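Local coordinates for protein B-agarase (Saccharophagus degradans, PDB 4BQ2) that hydrolyses agarose as a family 50 exo-beta-agarase, probably releasing sugar units from the ends of the chains, at residues S380-R385 with D722-P727; D449-M454 with P605-P610. All coordinates share one frame; numbering follows the deposited sequence.

Contact 1 of 2, residues S380-R385 with D722-P727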
ATOM      1  N   SER A 380      -1.647  21.161   2.342  1.00 16.21           N
ATOM      2  CA  SER A 380      -1.550  22.304   1.420  1.00 17.43           C
ATOM      3  C   SER A 380      -1.715  23.646   2.166  1.00 18.16           C
ATOM      4  O   SER A 380      -0.925  24.600   1.952  1.00 17.79           O
ATOM      5  CB  SER A 380      -2.573  22.164   0.291  1.00 18.49           C
ATOM      6  OG  SER A 380      -2.342  23.130  -0.720  1.00 21.45           O
ATOM      7  N   ALA A 381      -2.683  23.691   3.086  1.00 17.39           N
ATOM      8  CA  ALA A 381      -2.917  24.874   3.904  1.00 17.49           C
ATOM      9  C   ALA A 381      -1.665  25.174   4.725  1.00 16.76           C
ATOM     10  O   ALA A 381      -1.257  26.313   4.828  1.00 17.35           O
ATOM     11  CB  ALA A 381      -4.161  24.681   4.797  1.00 18.20           C
ATOM     12  N   ASN A 382      -1.022  24.144   5.267  1.00 16.50           N
ATOM     13  CA  ASN A 382       0.183  24.360   6.059  1.00 16.28           C
ATOM     14  C   ASN A 382       1.357  24.855   5.205  1.00 16.07           C
ATOM     15  O   ASN A 382       2.206  25.594   5.702  1.00 16.75           O
ATOM     16  CB  ASN A 382       0.549  23.092   6.875  1.00 15.56           C
ATOM     17  CG  ASN A 382      -0.443  22.815   8.006  1.00 16.92           C
ATOM     18  OD1 ASN A 382      -1.045  23.753   8.567  1.00 17.73           O
ATOM     19  ND2 ASN A 382      -0.641  21.531   8.340  1.00 15.59           N
ATOM     20  N   LEU A 383       1.424  24.433   3.937  1.00 16.14           N
ATOM     21  CA  LEU A 383       2.420  25.022   3.041  1.00 17.27           C
ATOM     22  C   LEU A 383       2.185  26.544   2.938  1.00 16.84           C
ATOM     23  O   LEU A 383       3.130  27.322   3.030  1.00 16.76           O
ATOM     24  CB  LEU A 383       2.369  24.406   1.653  1.00 16.34           C
ATOM     25  CG  LEU A 383       2.694  22.903   1.576  1.00 16.04           C
ATOM     26  CD1 LEU A 383       2.678  22.493   0.119  1.00 16.72           C
ATOM     27  CD2 LEU A 383       4.043  22.581   2.216  1.00 16.43           C
ATOM     28  N   GLU A 384       0.930  26.966   2.774  1.00 18.15           N
ATOM     29  CA  GLU A 384       0.680  28.411   2.713  1.00 19.40           C
ATOM     30  C   GLU A 384       1.036  29.064   4.044  1.00 19.02           C
ATOM     31  O   GLU A 384       1.702  30.129   4.077  1.00 18.87           O
ATOM     32  CB  GLU A 384      -0.754  28.748   2.313  1.00 20.79           C
ATOM     33  CG  GLU A 384      -0.928  30.246   2.042  1.00 22.81           C
ATOM     34  CD  GLU A 384      -2.304  30.603   1.526  1.00 22.26           C
ATOM     35  OE1 GLU A 384      -3.006  29.740   0.973  1.00 22.30           O
ATOM     36  OE2 GLU A 384      -2.686  31.773   1.684  1.00 23.29           O
ATOM     37  N   ARG A 385       0.656  28.418   5.150  1.00 18.55           N
ATOM     38  CA  ARG A 385       1.002  28.961   6.469  1.00 20.01           C
ATOM     39  C   ARG A 385       2.495  29.121   6.639  1.00 20.33           C
ATOM     40  O   ARG A 385       2.944  30.133   7.183  1.00 19.53           O
ATOM     41  CB  ARG A 385       0.494  28.065   7.603  1.00 19.12           C
ATOM     42  CG  ARG A 385      -1.023  28.127   7.810  1.00 20.67           C
ATOM     43  CD  ARG A 385      -1.381  27.234   9.004  1.00 21.61           C
ATOM     44  NE  ARG A 385      -2.761  27.404   9.448  1.00 20.80           N
ATOM     45  CZ  ARG A 385      -3.726  26.487   9.390  1.00 21.60           C
ATOM     46  NH1 ARG A 385      -3.508  25.285   8.878  1.00 22.12           N
ATOM     47  NH2 ARG A 385      -4.942  26.778   9.853  1.00 18.23           N
ATOM     48  N   ASP A 722       5.187  15.088   8.247  1.00 14.56           N
ATOM     49  CA  ASP A 722       3.825  15.011   8.757  1.00 15.35           C
ATOM     50  C   ASP A 722       2.880  16.049   8.092  1.00 15.20           C
ATOM     51  O   ASP A 722       3.258  16.691   7.094  1.00 14.56           O
ATOM     52  CB  ASP A 722       3.867  15.074  10.300  1.00 15.20           C
ATOM     53  CG  ASP A 722       4.141  16.461  10.848  1.00 16.31           C
ATOM     54  OD1 ASP A 722       4.290  17.461  10.078  1.00 14.89           O
ATOM     55  OD2 ASP A 722       4.164  16.554  12.118  1.00 16.07           O
ATOM     56  N   VAL A 723       1.656  16.197   8.607  1.00 14.43           N
ATOM     57  CA  VAL A 723       0.648  17.087   7.990  1.00 14.17           C
ATOM     58  C   VAL A 723       1.070  18.567   8.014  1.00 14.44           C
ATOM     59  O   VAL A 723       0.577  19.374   7.216  1.00 14.64           O
ATOM     60  CB  VAL A 723      -0.745  16.884   8.648  1.00 14.66           C
ATOM     61  CG1 VAL A 723      -0.725  17.403  10.069  1.00 13.54           C
ATOM     62  CG2 VAL A 723      -1.867  17.535   7.839  1.00 13.96           C
ATOM     63  N   THR A 724       1.974  18.930   8.923  1.00 14.95           N
ATOM     64  CA  THR A 724       2.499  20.295   9.002  1.00 16.23           C
ATOM     65  C   THR A 724       3.733  20.540   8.107  1.00 16.56           C
ATOM     66  O   THR A 724       4.387  21.619   8.190  1.00 16.02           O
ATOM     67  CB  THR A 724       2.837  20.676  10.453  1.00 17.99           C
ATOM     68  OG1 THR A 724       3.993  19.959  10.877  1.00 16.52           O
ATOM     69  CG2 THR A 724       1.667  20.350  11.391  1.00 17.49           C
ATOM     70  N   ASP A 725       4.056  19.537   7.279  1.00 14.74           N
ATOM     71  CA  ASP A 725       5.257  19.568   6.420  1.00 15.29           C
ATOM     72  C   ASP A 725       6.547  19.552   7.245  1.00 15.43           C
ATOM     73  O   ASP A 725       7.557  20.142   6.862  1.00 15.96           O
ATOM     74  CB  ASP A 725       5.213  20.773   5.475  1.00 14.51           C
ATOM     75  CG  ASP A 725       6.284  20.718   4.425  1.00 15.51           C
ATOM     76  OD1 ASP A 725       6.496  19.625   3.824  1.00 15.20           O
ATOM     77  OD2 ASP A 725       6.916  21.781   4.226  1.00 16.28           O
ATOM     78  N   THR A 726       6.506  18.903   8.403  1.00 15.82           N
ATOM     79  CA  THR A 726       7.705  18.816   9.253  1.00 16.79           C
ATOM     80  C   THR A 726       8.290  17.422   9.120  1.00 16.15           C
ATOM     81  O   THR A 726       7.577  16.436   9.341  1.00 15.08           O
ATOM     82  CB  THR A 726       7.390  19.092  10.751  1.00 18.82           C
ATOM     83  OG1 THR A 726       6.814  20.405  10.865  1.00 18.30           O
ATOM     84  CG2 THR A 726       8.673  19.063  11.612  1.00 19.92           C
ATOM     85  N   PRO A 727       9.590  17.335   8.809  1.00 14.94           N
ATOM     86  CA  PRO A 727      10.173  16.005   8.615  1.00 14.72           C
ATOM     87  C   PRO A 727      10.214  15.200   9.899  1.00 14.79           C
ATOM     88  O   PRO A 727      10.466  15.759  10.959  1.00 13.90           O
ATOM     89  CB  PRO A 727      11.600  16.313   8.210  1.00 14.80           C
ATOM     90  CG  PRO A 727      11.483  17.633   7.500  1.00 15.55           C
ATOM     91  CD  PRO A 727      10.501  18.400   8.358  1.00 15.07           C
TER
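A type I beta turn from Asp722 to Asp725, in the loop between strand 693-699 and helix 729-739, presses Val723 and Thr724 against Asn382 of helix 378-387. One hydrogen bond carries the contact: Asn382 ND2 reaches Val723 O at 2.7 Å, with a nearly straight N-H...O angle of 170°. The acceptor lies in the plane of the Asn382 amide, whereas ND2 sits well above the plane of the Val723 carbonyl. CG of Asn382 stands anti to its carbonyl carbon (chi1 -70°), which turns the amide out toward the loop. The two ends of the Asn382 amide are held separately: ND2 also bonds to Phe207 O, and OD1 accepts from Arg385 NH1 at 2.9 Å, one helical turn on. These bonds fix which way the amide faces. The turn is braced from within by an Asx turn, since Asp722 OD1 takes Thr724 N at 3.0 Å, and with it Thr726 N and, through the syn lone pair, Thr724 OG1. Asp725, paired with Arg406 and Lys386, crosses Leu383 at about a right angle, its OD2 lying 3.6 Å from Leu383 CD2.

Contact 2 of 2, residues D449-M454 with P605-P610; sequences DFWGAM and PDWGMP
The backbone bond from Gly608 N to Pro605 O, 3.1 Å long, closes the type I turn that holds Trp607 out toward Phe450 and Trp451. Together the three rings make an aromatic cluster across two loops, with no hydrogen bond between the segments. The far corner of the Trp607 indole does the touching: CH2 comes 4.0 Å from Trp451 CD1, and that carbon meets Trp607 at its edge, close to the ring plane. From the same loop as Trp451, Phe450 offers its CB rather than its ring, 4.1 Å from Trp607 CH2. Both ring pairs are oblique, with the Trp607 six-membered ring tilted 65° from Phe450 and 53° from the Trp451 five-membered ring. Each tryptophan has a local support. Phe450 turns an edge to Trp451, its CD2 lying 3.6 Å above the centre of one indole face, and Pro605 CG sits 3.5 Å over one face of Trp607. The Trp451 indole is anchored at its polar end as well, because NE1 bonds to Glu491 OE1, while Trp607 touches the same glutamate. A glycerol, probably from the crystallisation liquor, sits beside Trp451, as such molecules often do in pockets. The cluster thus bridges the loop between strands 443-444 and 454-455 and the loop that runs from strand 598-599 into helix 611-620.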
ATOM      1  N   ASP A 449     -11.581  -8.182  -8.348  1.00 21.60           N
ATOM      2  CA  ASP A 449     -10.863  -6.993  -8.777  1.00 22.72           C
ATOM      3  C   ASP A 449     -10.930  -5.967  -7.659  1.00 24.21           C
ATOM      4  O   ASP A 449     -12.033  -5.590  -7.204  1.00 25.09           O
ATOM      5  CB  ASP A 449     -11.505  -6.408 -10.033  1.00 22.80           C
ATOM      6  CG  ASP A 449     -11.532  -7.375 -11.186  1.00 24.44           C
ATOM      7  OD1 ASP A 449     -10.603  -8.207 -11.328  1.00 20.39           O
ATOM      8  OD2 ASP A 449     -12.500  -7.280 -11.974  1.00 27.53           O
ATOM      9  N   PHE A 450      -9.755  -5.518  -7.229  1.00 20.67           N
ATOM     10  CA  PHE A 450      -9.656  -4.609  -6.119  1.00 20.81           C
ATOM     11  C   PHE A 450      -9.766  -3.126  -6.499  1.00 20.54           C
ATOM     12  O   PHE A 450     -10.783  -2.474  -6.246  1.00 20.14           O
ATOM     13  CB  PHE A 450      -8.393  -4.879  -5.289  1.00 22.53           C
ATOM     14  CG  PHE A 450      -8.402  -4.119  -4.004  1.00 25.33           C
ATOM     15  CD1 PHE A 450      -9.263  -4.509  -2.973  1.00 26.92           C
ATOM     16  CD2 PHE A 450      -7.644  -2.951  -3.856  1.00 26.06           C
ATOM     17  CE1 PHE A 450      -9.337  -3.785  -1.799  1.00 29.60           C
ATOM     18  CE2 PHE A 450      -7.702  -2.228  -2.667  1.00 27.34           C
ATOM     19  CZ  PHE A 450      -8.560  -2.642  -1.644  1.00 29.73           C
ATOM     20  N   TRP A 451      -8.713  -2.570  -7.077  1.00 19.05           N
ATOM     21  CA  TRP A 451      -8.745  -1.139  -7.456  1.00 19.84           C
ATOM     22  C   TRP A 451      -9.750  -0.819  -8.582  1.00 20.91           C
ATOM     23  O   TRP A 451     -10.211   0.315  -8.703  1.00 22.77           O
ATOM     24  CB  TRP A 451      -7.340  -0.681  -7.842  1.00 18.99           C
ATOM     25  CG  TRP A 451      -6.324  -0.659  -6.709  1.00 18.39           C
ATOM     26  CD1 TRP A 451      -5.120  -1.323  -6.671  1.00 18.06           C
ATOM     27  CD2 TRP A 451      -6.401   0.104  -5.490  1.00 19.16           C
ATOM     28  NE1 TRP A 451      -4.454  -1.034  -5.508  1.00 19.30           N
ATOM     29  CE2 TRP A 451      -5.223  -0.167  -4.757  1.00 19.79           C
ATOM     30  CE3 TRP A 451      -7.364   0.974  -4.940  1.00 20.00           C
ATOM     31  CZ2 TRP A 451      -4.969   0.408  -3.495  1.00 20.08           C
ATOM     32  CZ3 TRP A 451      -7.113   1.554  -3.690  1.00 19.54           C
ATOM     33  CH2 TRP A 451      -5.920   1.267  -2.981  1.00 20.39           C
ATOM     34  N   GLY A 452     -10.090  -1.812  -9.402  1.00 21.47           N
ATOM     35  CA  GLY A 452     -10.937  -1.599 -10.576  1.00 20.79           C
ATOM     36  C   GLY A 452     -10.945  -2.816 -11.463  1.00 20.55           C
ATOM     37  O   GLY A 452     -10.153  -3.747 -11.265  1.00 21.43           O
ATOM     38  N   ALA A 453     -11.838  -2.828 -12.445  1.00 21.10           N
ATOM     39  CA  ALA A 453     -11.932  -3.951 -13.380  1.00 21.34           C
ATOM     40  C   ALA A 453     -10.681  -4.034 -14.265  1.00 19.34           C
ATOM     41  O   ALA A 453     -10.007  -3.019 -14.514  1.00 17.70           O
ATOM     42  CB  ALA A 453     -13.172  -3.802 -14.252  1.00 21.99           C
ATOM     43  N   MET A 454     -10.409  -5.231 -14.769  1.00 18.36           N
ATOM     44  CA  MET A 454      -9.229  -5.477 -15.612  1.00 18.53           C
ATOM     45  C   MET A 454      -9.538  -5.178 -17.081  1.00 19.75           C
ATOM     46  O   MET A 454     -10.686  -5.369 -17.535  1.00 20.60           O
ATOM     47  CB  MET A 454      -8.755  -6.918 -15.412  1.00 17.90           C
ATOM     48  CG  MET A 454      -8.135  -7.141 -14.045  1.00 17.20           C
ATOM     49  SD  MET A 454      -6.584  -6.213 -13.820  1.00 19.14           S
ATOM     50  CE  MET A 454      -5.468  -7.244 -14.785  1.00 17.12           C
ATOM     51  N   PRO A 605       1.806  -6.182  -6.579  1.00 15.88           N
ATOM     52  CA  PRO A 605       1.738  -6.390  -5.129  1.00 15.64           C
ATOM     53  C   PRO A 605       1.823  -7.875  -4.803  1.00 17.42           C
ATOM     54  O   PRO A 605       1.755  -8.724  -5.722  1.00 17.84           O
ATOM     55  CB  PRO A 605       0.344  -5.873  -4.769  1.00 15.46           C
ATOM     56  CG  PRO A 605      -0.483  -6.083  -6.010  1.00 16.24           C
ATOM     57  CD  PRO A 605       0.473  -6.188  -7.210  1.00 15.51           C
ATOM     58  N   ASP A 606       1.941  -8.212  -3.525  1.00 17.88           N
ATOM     59  CA  ASP A 606       1.971  -9.631  -3.149  1.00 21.09           C
ATOM     60  C   ASP A 606       0.682 -10.402  -3.444  1.00 20.95           C
ATOM     61  O   ASP A 606       0.699 -11.605  -3.633  1.00 22.43           O
ATOM     62  CB  ASP A 606       2.476  -9.810  -1.719  1.00 23.97           C
ATOM     63  CG  ASP A 606       1.476  -9.397  -0.674  1.00 27.77           C
ATOM     64  OD1 ASP A 606       0.529  -8.628  -0.947  1.00 29.81           O
ATOM     65  OD2 ASP A 606       1.648  -9.871   0.462  1.00 33.07           O
ATOM     66  N   TRP A 607      -0.434  -9.696  -3.536  1.00 20.06           N
ATOM     67  CA  TRP A 607      -1.714 -10.329  -3.856  1.00 18.44           C
ATOM     68  C   TRP A 607      -2.014 -10.314  -5.349  1.00 18.96           C
ATOM     69  O   TRP A 607      -3.129 -10.631  -5.790  1.00 19.04           O
ATOM     70  CB  TRP A 607      -2.846  -9.674  -3.017  1.00 19.03           C
ATOM     71  CG  TRP A 607      -2.824  -8.150  -3.025  1.00 20.17           C
ATOM     72  CD1 TRP A 607      -2.230  -7.337  -2.103  1.00 19.45           C
ATOM     73  CD2 TRP A 607      -3.424  -7.278  -4.011  1.00 19.39           C
ATOM     74  NE1 TRP A 607      -2.422  -6.021  -2.450  1.00 20.10           N
ATOM     75  CE2 TRP A 607      -3.152  -5.954  -3.609  1.00 20.29           C
ATOM     76  CE3 TRP A 607      -4.163  -7.494  -5.184  1.00 21.20           C
ATOM     77  CZ2 TRP A 607      -3.589  -4.827  -4.343  1.00 19.87           C
ATOM     78  CZ3 TRP A 607      -4.616  -6.361  -5.933  1.00 20.94           C
ATOM     79  CH2 TRP A 607      -4.315  -5.040  -5.490  1.00 19.12           C
ATOM     80  N   GLY A 608      -1.028  -9.932  -6.157  1.00 18.88           N
ATOM     81  CA  GLY A 608      -1.266  -9.847  -7.573  1.00 19.76           C
ATOM     82  C   GLY A 608      -0.045 -10.171  -8.404  1.00 20.49           C
ATOM     83  O   GLY A 608       0.243  -9.475  -9.388  1.00 21.56           O
ATOM     84  N   MET A 609       0.700 -11.209  -8.030  1.00 21.07           N
ATOM     85  CA  MET A 609       1.844 -11.576  -8.876  1.00 20.11           C
ATOM     86  C   MET A 609       1.955 -13.088  -9.221  1.00 19.26           C
ATOM     87  O   MET A 609       3.017 -13.701  -8.985  1.00 18.75           O
ATOM     88  CB  MET A 609       3.147 -11.066  -8.257  1.00 20.43           C
ATOM     89  CG  MET A 609       3.352 -11.486  -6.800  1.00 22.09           C
ATOM     90  SD  MET A 609       4.827 -10.740  -6.052  1.00 25.54           S
ATOM     91  CE  MET A 609       6.186 -11.679  -6.773  1.00 22.20           C
ATOM     92  N   PRO A 610       0.900 -13.674  -9.800  1.00 19.82           N
ATOM     93  CA  PRO A 610       1.052 -15.054 -10.276  1.00 20.69           C
ATOM     94  C   PRO A 610       2.220 -15.119 -11.255  1.00 20.67           C
ATOM     95  O   PRO A 610       2.441 -14.155 -12.023  1.00 18.44           O
ATOM     96  CB  PRO A 610      -0.244 -15.324 -11.041  1.00 21.35           C
ATOM     97  CG  PRO A 610      -1.156 -14.182 -10.780  1.00 20.72           C
ATOM     98  CD  PRO A 610      -0.309 -13.031 -10.336  1.00 20.53           C
TER

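How the contacts relate
From the N terminus the chain first builds the carbohydrate-binding-module-like domain, then reaches helix 378-387, the first side of contact 1. It runs on to the loop 449-454, and 150 residues later, more than half of them helical, 605-610 returns to close contact 2. Strands 624-627, 648-652 and 693-699 follow before 722-727 closes contact 1 across 336 residues, so the smaller loop lies wholly within the larger. The two do not touch: their centres are 33 Å apart and their nearest atoms about 20 Å. Contact 1 ties the late loop before helix 729-739 back to helix 378-387, near the midpoint of the chain; contact 2 joins two loops nearer the middle of the molecule.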